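Local structure of PpiC-type peptidyl-prolyl cis-trans isomerase (Novosphingobium aromaticivorans, 3GPK) at residues A[7-12]-A[59-64]; A[29-33]-A[86-90]; A[70-76]-A[89-93]; A[80-86]-A[97-101]. The protein probably catalyses cis-trans isomerisation of peptide bonds preceding proline in periplasmic protein chains, through the parvulin-type (PpiC) domain that this chain represents. Residues are numbered along the deposited sequence.

Contact 1. Residues A[7-12]-A[59-64]; sequences EYRIGE and GDLGWI. With SO4 (sulfate ion), chain D.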
loop_
_atom_site.group_PDB
_atom_site.type_symbol
_atom_site.label_atom_id
_atom_site.label_comp_id
_atom_site.label_asym_id
_atom_site.label_seq_id
_atom_site.Cartn_x
_atom_site.Cartn_y
_atom_site.Cartn_z
ATOM N N GLU A 7 0.569 14.970 -2.203
ATOM C CA GLU A 7 0.599 14.226 -0.957
ATOM C C GLU A 7 -0.363 13.081 -1.218
ATOM O O GLU A 7 -1.343 13.228 -1.952
ATOM C CB GLU A 7 0.125 15.077 0.220
ATOM C CG GLU A 7 1.100 16.176 0.597
ATOM C CD GLU A 7 0.632 16.973 1.792
ATOM O OE1 GLU A 7 0.824 16.508 2.934
ATOM O OE2 GLU A 7 0.057 18.061 1.584
ATOM N N TYR A 8 -0.081 11.934 -0.628
ATOM C CA TYR A 8 -0.912 10.770 -0.857
ATOM C C TYR A 8 -1.359 10.126 0.430
ATOM O O TYR A 8 -0.565 9.969 1.351
ATOM C CB TYR A 8 -0.127 9.728 -1.658
ATOM C CG TYR A 8 0.420 10.219 -2.976
ATOM C CD1 TYR A 8 -0.156 9.821 -4.181
ATOM C CD2 TYR A 8 1.513 11.084 -3.020
ATOM C CE1 TYR A 8 0.344 10.271 -5.401
ATOM C CE2 TYR A 8 2.019 11.541 -4.230
ATOM C CZ TYR A 8 1.430 11.130 -5.415
ATOM O OH TYR A 8 1.934 11.578 -6.612
ATOM N N ARG A 9 -2.639 9.766 0.495
ATOM C CA ARG A 9 -3.142 9.054 1.658
ATOM C C ARG A 9 -3.138 7.618 1.157
ATOM O O ARG A 9 -3.934 7.243 0.293
ATOM C CB ARG A 9 -4.558 9.480 2.025
ATOM C CG ARG A 9 -4.992 8.870 3.348
ATOM C CD ARG A 9 -6.333 9.388 3.809
ATOM N NE ARG A 9 -6.609 9.008 5.193
ATOM C CZ ARG A 9 -5.873 9.384 6.234
ATOM N NH1 ARG A 9 -4.807 10.150 6.054
ATOM N NH2 ARG A 9 -6.216 9.013 7.462
ATOM N N ILE A 10 -2.223 6.821 1.689
ATOM C CA ILE A 10 -2.075 5.449 1.237
ATOM C C ILE A 10 -2.304 4.396 2.304
ATOM O O ILE A 10 -1.963 4.590 3.471
ATOM C CB ILE A 10 -0.656 5.252 0.634
ATOM C CG1 ILE A 10 -0.482 6.162 -0.582
ATOM C CG2 ILE A 10 -0.433 3.796 0.246
ATOM C CD1 ILE A 10 0.922 6.177 -1.147
ATOM N N GLY A 11 -2.900 3.286 1.880
ATOM C CA GLY A 11 -3.131 2.164 2.765
ATOM C C GLY A 11 -2.129 1.110 2.330
ATOM O O GLY A 11 -1.879 0.950 1.135
ATOM N N GLU A 12 -1.535 0.405 3.285
ATOM C CA GLU A 12 -0.554 -0.628 2.947
ATOM C C GLU A 12 -0.720 -1.917 3.732
ATOM O O GLU A 12 -1.020 -1.897 4.923
ATOM C CB GLU A 12 0.883 -0.113 3.181
ATOM C CG GLU A 12 1.962 -1.214 3.056
ATOM C CD GLU A 12 3.367 -0.733 3.374
ATOM O OE1 GLU A 12 3.517 0.108 4.287
ATOM O OE2 GLU A 12 4.322 -1.211 2.720
ATOM N N GLY A 59 -3.778 -0.357 8.189
ATOM C CA GLY A 59 -2.749 -0.096 7.194
ATOM C C GLY A 59 -2.667 1.328 6.684
ATOM O O GLY A 59 -1.935 1.616 5.739
ATOM N N ASP A 60 -3.420 2.223 7.308
ATOM C CA ASP A 60 -3.444 3.628 6.921
ATOM C C ASP A 60 -2.105 4.291 7.250
ATOM O O ASP A 60 -1.699 4.325 8.409
ATOM C CB ASP A 60 -4.585 4.326 7.676
ATOM C CG ASP A 60 -4.836 5.747 7.201
ATOM O OD1 ASP A 60 -4.207 6.192 6.219
ATOM O OD2 ASP A 60 -5.687 6.426 7.818
ATOM N N LEU A 61 -1.411 4.798 6.235
ATOM C CA LEU A 61 -0.126 5.460 6.465
ATOM C C LEU A 61 -0.341 6.950 6.660
ATOM O O LEU A 61 0.606 7.692 6.940
ATOM C CB LEU A 61 0.813 5.261 5.274
ATOM C CG LEU A 61 1.073 3.829 4.813
ATOM C CD1 LEU A 61 2.084 3.851 3.672
ATOM C CD2 LEU A 61 1.590 2.993 5.974
ATOM N N GLY A 62 -1.589 7.381 6.514
ATOM C CA GLY A 62 -1.896 8.791 6.642
ATOM C C GLY A 62 -1.404 9.501 5.394
ATOM O O GLY A 62 -1.132 8.861 4.373
ATOM N N TRP A 63 -1.290 10.823 5.463
ATOM C CA TRP A 63 -0.815 11.602 4.327
ATOM C C TRP A 63 0.705 11.553 4.279
ATOM O O TRP A 63 1.373 11.866 5.263
ATOM C CB TRP A 63 -1.287 13.053 4.445
ATOM C CG TRP A 63 -2.751 13.217 4.209
ATOM C CD1 TRP A 63 -3.733 13.321 5.156
ATOM C CD2 TRP A 63 -3.407 13.270 2.940
ATOM N NE1 TRP A 63 -4.960 13.437 4.549
ATOM C CE2 TRP A 63 -4.790 13.412 3.190
ATOM C CE3 TRP A 63 -2.961 13.217 1.614
ATOM C CZ2 TRP A 63 -5.730 13.490 2.161
ATOM C CZ3 TRP A 63 -3.897 13.297 0.589
ATOM C CH2 TRP A 63 -5.267 13.436 0.870
ATOM N N ILE A 64 1.250 11.139 3.141
ATOM C CA ILE A 64 2.701 11.053 2.999
ATOM C C ILE A 64 3.196 11.593 1.664
ATOM O O ILE A 64 2.426 11.773 0.723
ATOM C CB ILE A 64 3.202 9.593 3.120
ATOM C CG1 ILE A 64 2.605 8.742 2.000
ATOM C CG2 ILE A 64 2.850 9.023 4.486
ATOM C CD1 ILE A 64 3.244 7.365 1.891
HETATM S S SO4 D . -7.811 13.850 7.214
HETATM O O1 SO4 D . -9.192 14.370 7.207
HETATM O O2 SO4 D . -7.731 12.712 8.158
HETATM O O3 SO4 D . -7.462 13.415 5.851
HETATM O O4 SO4 D . -6.870 14.902 7.655
HETATM O O HOH W 1 2.553 14.609 4.237
#
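The aliphatic base of Arg9 lies flat on the indole of Trp63: Arg9 CB sits 3.9 Å from the centroid of the six-membered ring and only 3° off its normal, a CH-pi contact. A long arginine suits this place because its methylene part covers the ring while its guanidinium reaches on to Asp60, where Arg9 NH2 and Asp60 OD2 form a 2.7 Å salt bridge. The other carboxylate oxygen, Asp60 OD1, accepts from Gly62 N at 2.9 Å and closes an Asx turn. Trp63 NE1 donates to O3 of a sulfate ion, probably from the crystallisation liquor, at 2.8 Å. Beneath these side chains the two strands run antiparallel. Tyr8 N to Ile64 O (2.9 Å) and Ile64 N to Tyr8 O (2.8 Å) make a hydrogen-bonded pair, and Leu61 N to Ile10 O and Glu12 N to Gly59 O, each 2.8 Å, continue the pairing. Gly62 and Gly59 have positive phi, which favours glycine, and at Gly59 a CB would also collide with Glu12 O. The buried Ile10 CD1 meets Ile64 CD1 at 4.0 Å, apolar branches suited to the face covered by Leu69. Strand 60-64 thus pairs antiparallel with strand 7-16, the register slipping by one residue at a beta bulge between Arg9 and Gly11, and forms one edge of the four-stranded sheet of the parvulin fold.

Contact 2. Residues A[29-33]-A[86-90]; sequences AEKIV and AGPVE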
loop_
_atom_site.group_PDB
_atom_site.type_symbol
_atom_site.label_atom_id
_atom_site.label_comp_id
_atom_site.label_asym_id
_atom_site.label_seq_id
_atom_site.Cartn_x
_atom_site.Cartn_y
_atom_site.Cartn_z
ATOM N N ALA A 29 0.021 -12.999 -1.026
ATOM C CA ALA A 29 -0.342 -11.602 -1.257
ATOM C C ALA A 29 -1.307 -11.458 -2.429
ATOM O O ALA A 29 -2.252 -10.675 -2.368
ATOM C CB ALA A 29 0.915 -10.768 -1.508
ATOM N N GLU A 30 -1.072 -12.213 -3.500
ATOM C CA GLU A 30 -1.948 -12.130 -4.664
ATOM C C GLU A 30 -3.363 -12.576 -4.314
ATOM O O GLU A 30 -4.329 -12.012 -4.810
ATOM C CB GLU A 30 -1.392 -12.974 -5.820
ATOM C CG GLU A 30 -2.312 -13.092 -7.039
ATOM C CD GLU A 30 -2.665 -11.759 -7.672
ATOM O OE1 GLU A 30 -1.898 -10.782 -7.505
ATOM O OE2 GLU A 30 -3.711 -11.686 -8.358
ATOM N N LYS A 31 -3.492 -13.592 -3.469
ATOM C CA LYS A 31 -4.825 -14.044 -3.080
ATOM C C LYS A 31 -5.542 -12.930 -2.315
ATOM O O LYS A 31 -6.756 -12.765 -2.434
ATOM C CB LYS A 31 -4.735 -15.312 -2.220
ATOM C CG LYS A 31 -4.381 -16.575 -3.010
ATOM C CD LYS A 31 -5.428 -16.874 -4.076
ATOM C CE LYS A 31 -5.220 -18.247 -4.698
ATOM N NZ LYS A 31 -6.272 -18.569 -5.708
ATOM N N ILE A 32 -4.788 -12.164 -1.532
ATOM C CA ILE A 32 -5.370 -11.065 -0.773
ATOM C C ILE A 32 -5.816 -9.971 -1.741
ATOM O O ILE A 32 -6.908 -9.425 -1.611
ATOM C CB ILE A 32 -4.356 -10.505 0.253
ATOM C CG1 ILE A 32 -4.108 -11.557 1.342
ATOM C CG2 ILE A 32 -4.883 -9.204 0.877
ATOM C CD1 ILE A 32 -2.875 -11.289 2.196
ATOM N N VAL A 33 -4.974 -9.662 -2.721
ATOM C CA VAL A 33 -5.321 -8.646 -3.708
ATOM C C VAL A 33 -6.611 -9.057 -4.415
ATOM O O VAL A 33 -7.488 -8.230 -4.657
ATOM C CB VAL A 33 -4.186 -8.470 -4.752
ATOM C CG1 VAL A 33 -4.646 -7.556 -5.872
ATOM C CG2 VAL A 33 -2.961 -7.876 -4.080
ATOM N N ALA A 86 -2.942 -1.600 -5.813
ATOM C CA ALA A 86 -1.765 -1.921 -6.610
ATOM C C ALA A 86 -0.951 -2.997 -5.906
ATOM O O ALA A 86 -0.928 -3.063 -4.685
ATOM C CB ALA A 86 -0.909 -0.673 -6.821
ATOM N N GLY A 87 -0.293 -3.849 -6.681
ATOM C CA GLY A 87 0.513 -4.884 -6.074
ATOM C C GLY A 87 0.011 -6.288 -6.336
ATOM O O GLY A 87 -0.933 -6.486 -7.109
ATOM N N PRO A 88 0.619 -7.289 -5.688
ATOM C CA PRO A 88 1.730 -7.070 -4.754
ATOM C C PRO A 88 2.994 -6.527 -5.410
ATOM O O PRO A 88 3.352 -6.914 -6.527
ATOM C CB PRO A 88 1.941 -8.448 -4.124
ATOM C CG PRO A 88 1.387 -9.389 -5.118
ATOM C CD PRO A 88 0.210 -8.702 -5.713
ATOM N N VAL A 89 3.653 -5.612 -4.708
ATOM C CA VAL A 89 4.882 -5.001 -5.193
ATOM C C VAL A 89 6.041 -5.500 -4.345
ATOM O O VAL A 89 6.018 -5.368 -3.119
ATOM C CB VAL A 89 4.828 -3.461 -5.072
ATOM C CG1 VAL A 89 6.129 -2.850 -5.571
ATOM C CG2 VAL A 89 3.650 -2.912 -5.859
ATOM N N GLU A 90 7.059 -6.069 -4.986
ATOM C CA GLU A 90 8.208 -6.559 -4.237
ATOM C C GLU A 90 9.073 -5.426 -3.706
ATOM O O GLU A 90 9.315 -4.443 -4.402
ATOM C CB GLU A 90 9.098 -7.467 -5.102
ATOM C CG GLU A 90 10.335 -7.945 -4.349
ATOM C CD GLU A 90 11.243 -8.857 -5.158
ATOM O OE1 GLU A 90 11.094 -8.923 -6.395
ATOM O OE2 GLU A 90 12.120 -9.502 -4.545
HETATM O O HOH W 2 -2.015 -8.506 -8.747
#
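Helix 29-33 and strand 86-90 run nearly antiparallel, at 167° between their directions, with axes 8.2 Å apart at closest approach. Their backbones come nearest at Ala29 and Pro88, whose CA atoms are 6.1 Å apart. The strand is kinked here, for the peptide bond between Gly87 and Pro88 is cis, and Gly87 adopts phi 115° and psi -173°, angles at which a side chain would jam against the preceding carbonyl oxygen. Pro88 fills the gap with its compact ring. Ala29 CB touches Pro88 CB at 3.6 Å, while Val33, one turn further along the helix, brings CG2 to 3.7 Å from Pro88 CD. Alanine is small enough to let the helix approach, and the branched valine supplies bulk beside the ring. On the outer flank Glu30 OE1 comes within 3.5 Å of Pro88 CD, and a water bridges the segments, donating to Glu30 OE1 at 2.6 Å and to Gly87 O at 2.8 Å. Phe95 of strand 94-104 also touches Pro88. Helix 22-37 is thereby packed against the edge strand 85-91 of the parvulin sheet. With no direct hydrogen bond across the segments, the contact rests on apolar fit around one proline, supplemented by a single water at its solvent-facing margin.

Contact 3. Residues A[70-76]-A[89-93]; sequences PTELATT and VEIRG. With SO4 (sulfate ion), chain C.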
loop_
_atom_site.group_PDB
_atom_site.type_symbol
_atom_site.label_atom_id
_atom_site.label_comp_id
_atom_site.label_asym_id
_atom_site.label_seq_id
_atom_site.Cartn_x
_atom_site.Cartn_y
_atom_site.Cartn_z
ATOM N N PRO A 70 9.743 3.479 -0.048
ATOM C CA PRO A 70 10.913 2.914 -0.710
ATOM C C PRO A 70 10.650 3.067 -2.204
ATOM O O PRO A 70 9.504 3.131 -2.635
ATOM C CB PRO A 70 10.902 1.460 -0.249
ATOM C CG PRO A 70 9.448 1.182 -0.035
ATOM C CD PRO A 70 8.981 2.436 0.660
ATOM N N THR A 71 11.714 3.134 -2.990
ATOM C CA THR A 71 11.597 3.317 -4.427
ATOM C C THR A 71 10.500 2.508 -5.123
ATOM O O THR A 71 9.698 3.070 -5.874
ATOM C CB THR A 71 12.946 3.028 -5.093
ATOM O OG1 THR A 71 13.923 3.934 -4.563
ATOM C CG2 THR A 71 12.860 3.203 -6.604
ATOM N N GLU A 72 10.463 1.202 -4.865
ATOM C CA GLU A 72 9.478 0.315 -5.488
ATOM C C GLU A 72 8.047 0.782 -5.247
ATOM O O GLU A 72 7.222 0.766 -6.155
ATOM C CB GLU A 72 9.620 -1.118 -4.960
ATOM C CG GLU A 72 10.930 -1.827 -5.292
ATOM C CD GLU A 72 12.126 -1.243 -4.560
ATOM O OE1 GLU A 72 11.989 -0.886 -3.372
ATOM O OE2 GLU A 72 13.207 -1.153 -5.179
ATOM N N LEU A 73 7.753 1.190 -4.018
ATOM C CA LEU A 73 6.407 1.647 -3.695
ATOM C C LEU A 73 6.144 3.081 -4.136
ATOM O O LEU A 73 5.020 3.425 -4.514
ATOM C CB LEU A 73 6.155 1.489 -2.194
ATOM C CG LEU A 73 6.343 0.054 -1.698
ATOM C CD1 LEU A 73 6.084 -0.013 -0.204
ATOM C CD2 LEU A 73 5.399 -0.880 -2.445
ATOM N N ALA A 74 7.179 3.915 -4.094
ATOM C CA ALA A 74 7.056 5.310 -4.506
ATOM C C ALA A 74 6.734 5.397 -5.995
ATOM O O ALA A 74 5.842 6.143 -6.412
ATOM C CB ALA A 74 8.355 6.056 -4.213
ATOM N N THR A 75 7.462 4.631 -6.800
ATOM C CA THR A 75 7.237 4.643 -8.237
ATOM C C THR A 75 5.883 4.025 -8.605
ATOM O O THR A 75 5.292 4.386 -9.620
ATOM C CB THR A 75 8.385 3.923 -8.992
ATOM O OG1 THR A 75 8.527 2.584 -8.511
ATOM C CG2 THR A 75 9.701 4.668 -8.786
ATOM N N THR A 76 5.386 3.109 -7.773
ATOM C CA THR A 76 4.088 2.488 -8.028
ATOM C C THR A 76 2.979 3.484 -7.698
ATOM O O THR A 76 2.030 3.666 -8.471
ATOM C CB THR A 76 3.864 1.219 -7.156
ATOM O OG1 THR A 76 4.772 0.183 -7.551
ATOM C CG2 THR A 76 2.433 0.718 -7.317
ATOM N N VAL A 89 3.653 -5.612 -4.708
ATOM C CA VAL A 89 4.882 -5.001 -5.193
ATOM C C VAL A 89 6.041 -5.500 -4.345
ATOM O O VAL A 89 6.018 -5.368 -3.119
ATOM C CB VAL A 89 4.828 -3.461 -5.072
ATOM C CG1 VAL A 89 6.129 -2.850 -5.571
ATOM C CG2 VAL A 89 3.650 -2.912 -5.859
ATOM N N GLU A 90 7.059 -6.069 -4.986
ATOM C CA GLU A 90 8.208 -6.559 -4.237
ATOM C C GLU A 90 9.073 -5.426 -3.706
ATOM O O GLU A 90 9.315 -4.443 -4.402
ATOM C CB GLU A 90 9.098 -7.467 -5.102
ATOM C CG GLU A 90 10.335 -7.945 -4.349
ATOM C CD GLU A 90 11.243 -8.857 -5.158
ATOM O OE1 GLU A 90 11.094 -8.923 -6.395
ATOM O OE2 GLU A 90 12.120 -9.502 -4.545
ATOM N N ILE A 91 9.515 -5.564 -2.460
ATOM C CA ILE A 91 10.425 -4.603 -1.848
ATOM C C ILE A 91 11.487 -5.469 -1.188
ATOM O O ILE A 91 11.343 -6.685 -1.138
ATOM C CB ILE A 91 9.740 -3.683 -0.806
ATOM C CG1 ILE A 91 9.075 -4.509 0.298
ATOM C CG2 ILE A 91 8.742 -2.777 -1.512
ATOM C CD1 ILE A 91 8.489 -3.658 1.400
ATOM N N ARG A 92 12.555 -4.868 -0.682
ATOM C CA ARG A 92 13.614 -5.672 -0.093
ATOM C C ARG A 92 13.171 -6.737 0.907
ATOM O O ARG A 92 13.588 -7.888 0.809
ATOM C CB ARG A 92 14.669 -4.775 0.557
ATOM C CG ARG A 92 15.380 -3.861 -0.418
ATOM C CD ARG A 92 16.597 -3.221 0.228
ATOM N NE ARG A 92 17.315 -2.354 -0.699
ATOM C CZ ARG A 92 16.835 -1.209 -1.173
ATOM N NH1 ARG A 92 15.630 -0.789 -0.803
ATOM N NH2 ARG A 92 17.558 -0.485 -2.019
ATOM N N GLY A 93 12.316 -6.364 1.853
ATOM C CA GLY A 93 11.889 -7.310 2.870
ATOM C C GLY A 93 10.640 -8.141 2.643
ATOM O O GLY A 93 10.216 -8.868 3.544
HETATM S S SO4 C . 17.224 2.615 -3.704
HETATM O O1 SO4 C . 18.033 3.804 -3.364
HETATM O O2 SO4 C . 16.397 2.237 -2.542
HETATM O O3 SO4 C . 16.355 2.934 -4.853
HETATM O O4 SO4 C . 18.109 1.484 -4.056
HETATM O O HOH W 3 12.832 -1.974 -1.074
#
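In this parvulin-type domain, helix 71-79 packs on the edge strand 85-91, and the present contact joins the start of that helix to the end of the strand, the axes of residues 71-76 and 89-91 approaching to 8.1 Å. Pro70 occupies the N-cap position; the helix then presents Glu72, Leu73 and Thr76 to the strand. Leu73, whose leucine branches suit a buried site, meets both beta-branched partners: its CD2 lies 3.7 Å from Val89 CB and its CG 3.7 Å from Ile91 CG2. Thr76 OG1 approaches Val89 CG2 at 3.7 Å, and Pro70 CG adds a looser contact with Ile91 CG2 at 4.3 Å. At the surface a water donates to Glu72 OE1 (2.7 Å) and accepts from Arg92 N (2.9 Å). A sulfate, probably from the crystallisation liquor, takes hydrogen bonds from Thr71 OG1 to its O3 (2.6 Å) and from Arg92 NH2 to its O2 (3.0 Å). Glu72 OE1 and Arg92 NH1 stay 4.5 Å apart, beyond a salt bridge, so the polar link runs through water, with a sulfate bridge in this crystal, while direct cohesion comes from apolar side chains.

Contact 4. Residues A[80-86]-A[97-101]; sequences MGPGQLA and ILYLI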
loop_
_atom_site.group_PDB
_atom_site.type_symbol
_atom_site.label_atom_id
_atom_site.label_comp_id
_atom_site.label_asym_id
_atom_site.label_seq_id
_atom_site.Cartn_x
_atom_site.Cartn_y
_atom_site.Cartn_z
HETATM N N MSE A 80 -0.474 5.432 -9.752
HETATM C CA MSE A 80 -1.811 4.978 -9.366
HETATM C C MSE A 80 -2.912 6.017 -9.497
HETATM O O MSE A 80 -2.685 7.207 -9.303
HETATM C CB MSE A 80 -1.809 4.494 -7.921
HETATM C CG MSE A 80 -0.995 3.260 -7.657
HETATM SE SE MSE A 80 -0.991 2.931 -5.765
HETATM C CE MSE A 80 -2.758 2.144 -5.586
ATOM N N GLY A 81 -4.113 5.545 -9.820
ATOM C CA GLY A 81 -5.258 6.427 -9.924
ATOM C C GLY A 81 -5.947 6.371 -8.575
ATOM O O GLY A 81 -5.821 5.366 -7.877
ATOM N N PRO A 82 -6.685 7.414 -8.173
ATOM C CA PRO A 82 -7.357 7.391 -6.871
ATOM C C PRO A 82 -8.347 6.241 -6.695
ATOM O O PRO A 82 -9.061 5.869 -7.630
ATOM C CB PRO A 82 -8.024 8.763 -6.809
ATOM C CG PRO A 82 -8.352 9.029 -8.240
ATOM C CD PRO A 82 -7.096 8.593 -8.956
ATOM N N GLY A 83 -8.369 5.675 -5.491
ATOM C CA GLY A 83 -9.274 4.581 -5.188
ATOM C C GLY A 83 -8.887 3.228 -5.751
ATOM O O GLY A 83 -9.662 2.278 -5.659
ATOM N N GLN A 84 -7.697 3.127 -6.337
ATOM C CA GLN A 84 -7.261 1.861 -6.903
ATOM C C GLN A 84 -6.311 1.118 -5.976
ATOM O O GLN A 84 -5.725 1.702 -5.070
ATOM C CB GLN A 84 -6.573 2.086 -8.249
ATOM C CG GLN A 84 -7.421 2.842 -9.256
ATOM C CD GLN A 84 -6.781 2.908 -10.624
ATOM O OE1 GLN A 84 -7.158 3.734 -11.458
ATOM N NE2 GLN A 84 -5.812 2.034 -10.869
ATOM N N LEU A 85 -6.185 -0.182 -6.223
ATOM C CA LEU A 85 -5.294 -1.059 -5.470
ATOM C C LEU A 85 -4.117 -1.359 -6.388
ATOM O O LEU A 85 -4.274 -1.374 -7.606
ATOM C CB LEU A 85 -6.003 -2.372 -5.135
ATOM C CG LEU A 85 -7.174 -2.320 -4.158
ATOM C CD1 LEU A 85 -8.054 -3.562 -4.342
ATOM C CD2 LEU A 85 -6.640 -2.222 -2.737
ATOM N N ALA A 86 -2.942 -1.600 -5.813
ATOM C CA ALA A 86 -1.765 -1.921 -6.610
ATOM C C ALA A 86 -0.951 -2.997 -5.906
ATOM O O ALA A 86 -0.928 -3.063 -4.685
ATOM C CB ALA A 86 -0.909 -0.673 -6.821
ATOM N N ILE A 97 0.972 -4.374 -0.677
ATOM C CA ILE A 97 -0.224 -4.130 -1.460
ATOM C C ILE A 97 -0.584 -2.698 -1.080
ATOM O O ILE A 97 -0.630 -2.362 0.103
ATOM C CB ILE A 97 -1.386 -5.067 -1.059
ATOM C CG1 ILE A 97 -0.986 -6.527 -1.286
ATOM C CG2 ILE A 97 -2.639 -4.727 -1.879
ATOM C CD1 ILE A 97 -2.004 -7.528 -0.734
ATOM N N LEU A 98 -0.823 -1.851 -2.072
ATOM C CA LEU A 98 -1.166 -0.463 -1.789
ATOM C C LEU A 98 -2.588 -0.123 -2.193
ATOM O O LEU A 98 -3.156 -0.724 -3.105
ATOM C CB LEU A 98 -0.215 0.481 -2.527
ATOM C CG LEU A 98 1.280 0.324 -2.283
ATOM C CD1 LEU A 98 2.014 1.303 -3.188
ATOM C CD2 LEU A 98 1.613 0.569 -0.809
ATOM N N TYR A 99 -3.152 0.852 -1.490
ATOM C CA TYR A 99 -4.495 1.337 -1.757
ATOM C C TYR A 99 -4.424 2.855 -1.699
ATOM O O TYR A 99 -4.115 3.432 -0.653
ATOM C CB TYR A 99 -5.470 0.796 -0.706
ATOM C CG TYR A 99 -6.913 1.218 -0.902
ATOM C CD1 TYR A 99 -7.477 1.276 -2.176
ATOM C CD2 TYR A 99 -7.723 1.519 0.191
ATOM C CE1 TYR A 99 -8.816 1.624 -2.359
ATOM C CE2 TYR A 99 -9.064 1.868 0.020
ATOM C CZ TYR A 99 -9.601 1.917 -1.258
ATOM O OH TYR A 99 -10.923 2.260 -1.430
ATOM N N LEU A 100 -4.678 3.507 -2.828
ATOM C CA LEU A 100 -4.640 4.962 -2.862
ATOM C C LEU A 100 -5.974 5.516 -2.377
ATOM O O LEU A 100 -6.916 5.689 -3.153
ATOM C CB LEU A 100 -4.325 5.462 -4.271
ATOM C CG LEU A 100 -4.086 6.975 -4.364
ATOM C CD1 LEU A 100 -3.023 7.406 -3.356
ATOM C CD2 LEU A 100 -3.649 7.330 -5.777
ATOM N N ILE A 101 -6.034 5.791 -1.077
ATOM C CA ILE A 101 -7.234 6.297 -0.425
ATOM C C ILE A 101 -7.613 7.718 -0.822
ATOM O O ILE A 101 -8.776 8.004 -1.092
ATOM C CB ILE A 101 -7.074 6.257 1.111
ATOM C CG1 ILE A 101 -6.786 4.824 1.570
ATOM C CG2 ILE A 101 -8.327 6.810 1.775
ATOM C CD1 ILE A 101 -6.328 4.713 3.013
HETATM O O HOH W 4 -11.990 2.411 -4.382
#
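Ile97 lies on the inner strand, 94-104, of a beta hairpin with strand 85-91, within the antiparallel sheet of the parvulin domain; its CA lies 3.5 Å from Ala86 O, and its side chain packs on Ile32 and Val33 of helix 22-37. Leu98 pairs with Ala86 through two backbone bonds, Ala86 N to Leu98 O and Leu98 N to Ala86 O, both 2.9 Å. On the same face selenomethionine Met80 brings SE to 4.1 Å from Leu98 CB, a flexible apolar chain that fills the space. Tyr99 faces Leu85 in a non-hydrogen-bonded pair, its CD1 3.6 Å from Leu85 CD2. Leu100, buried, donates from N to Gln84 O (3.1 Å) and accepts at O from Gly83 N (2.8 Å). Gly83 belongs to the type II turn from Gly81 to Gln84, where its positive phi favours glycine, and Pro82 suits the turn with phi -59°. Beside this turn, a water lies 2.7 Å from Gly83 O, to which it donates, and 3.1 Å from Tyr99 OH.

How the contacts relate
Contacts 1 and 4 are the two outer strand pairings of one sheet, both partly buried and held by backbone hydrogen bonds; a probable bond between Gly11 N and Tyr99 O (2.8 Å) joins them through the central pairing of strands 7-16 and 94-104. Contacts 2 and 3 instead lay helices 22-37 and 71-79 on the edge strand 85-91, with no direct hydrogen bond across their segments. Contact 2 is partly buried, contact 3 a surface contact, and they share Val89 and Glu90. Ala86 belongs to contacts 2 and 4, and its CB meets Thr76 CG2 of contact 3 at 3.7 Å. Only contact 1 has a salt bridge between its two segments; contacts 1 and 2 are about 17 Å apart between centres.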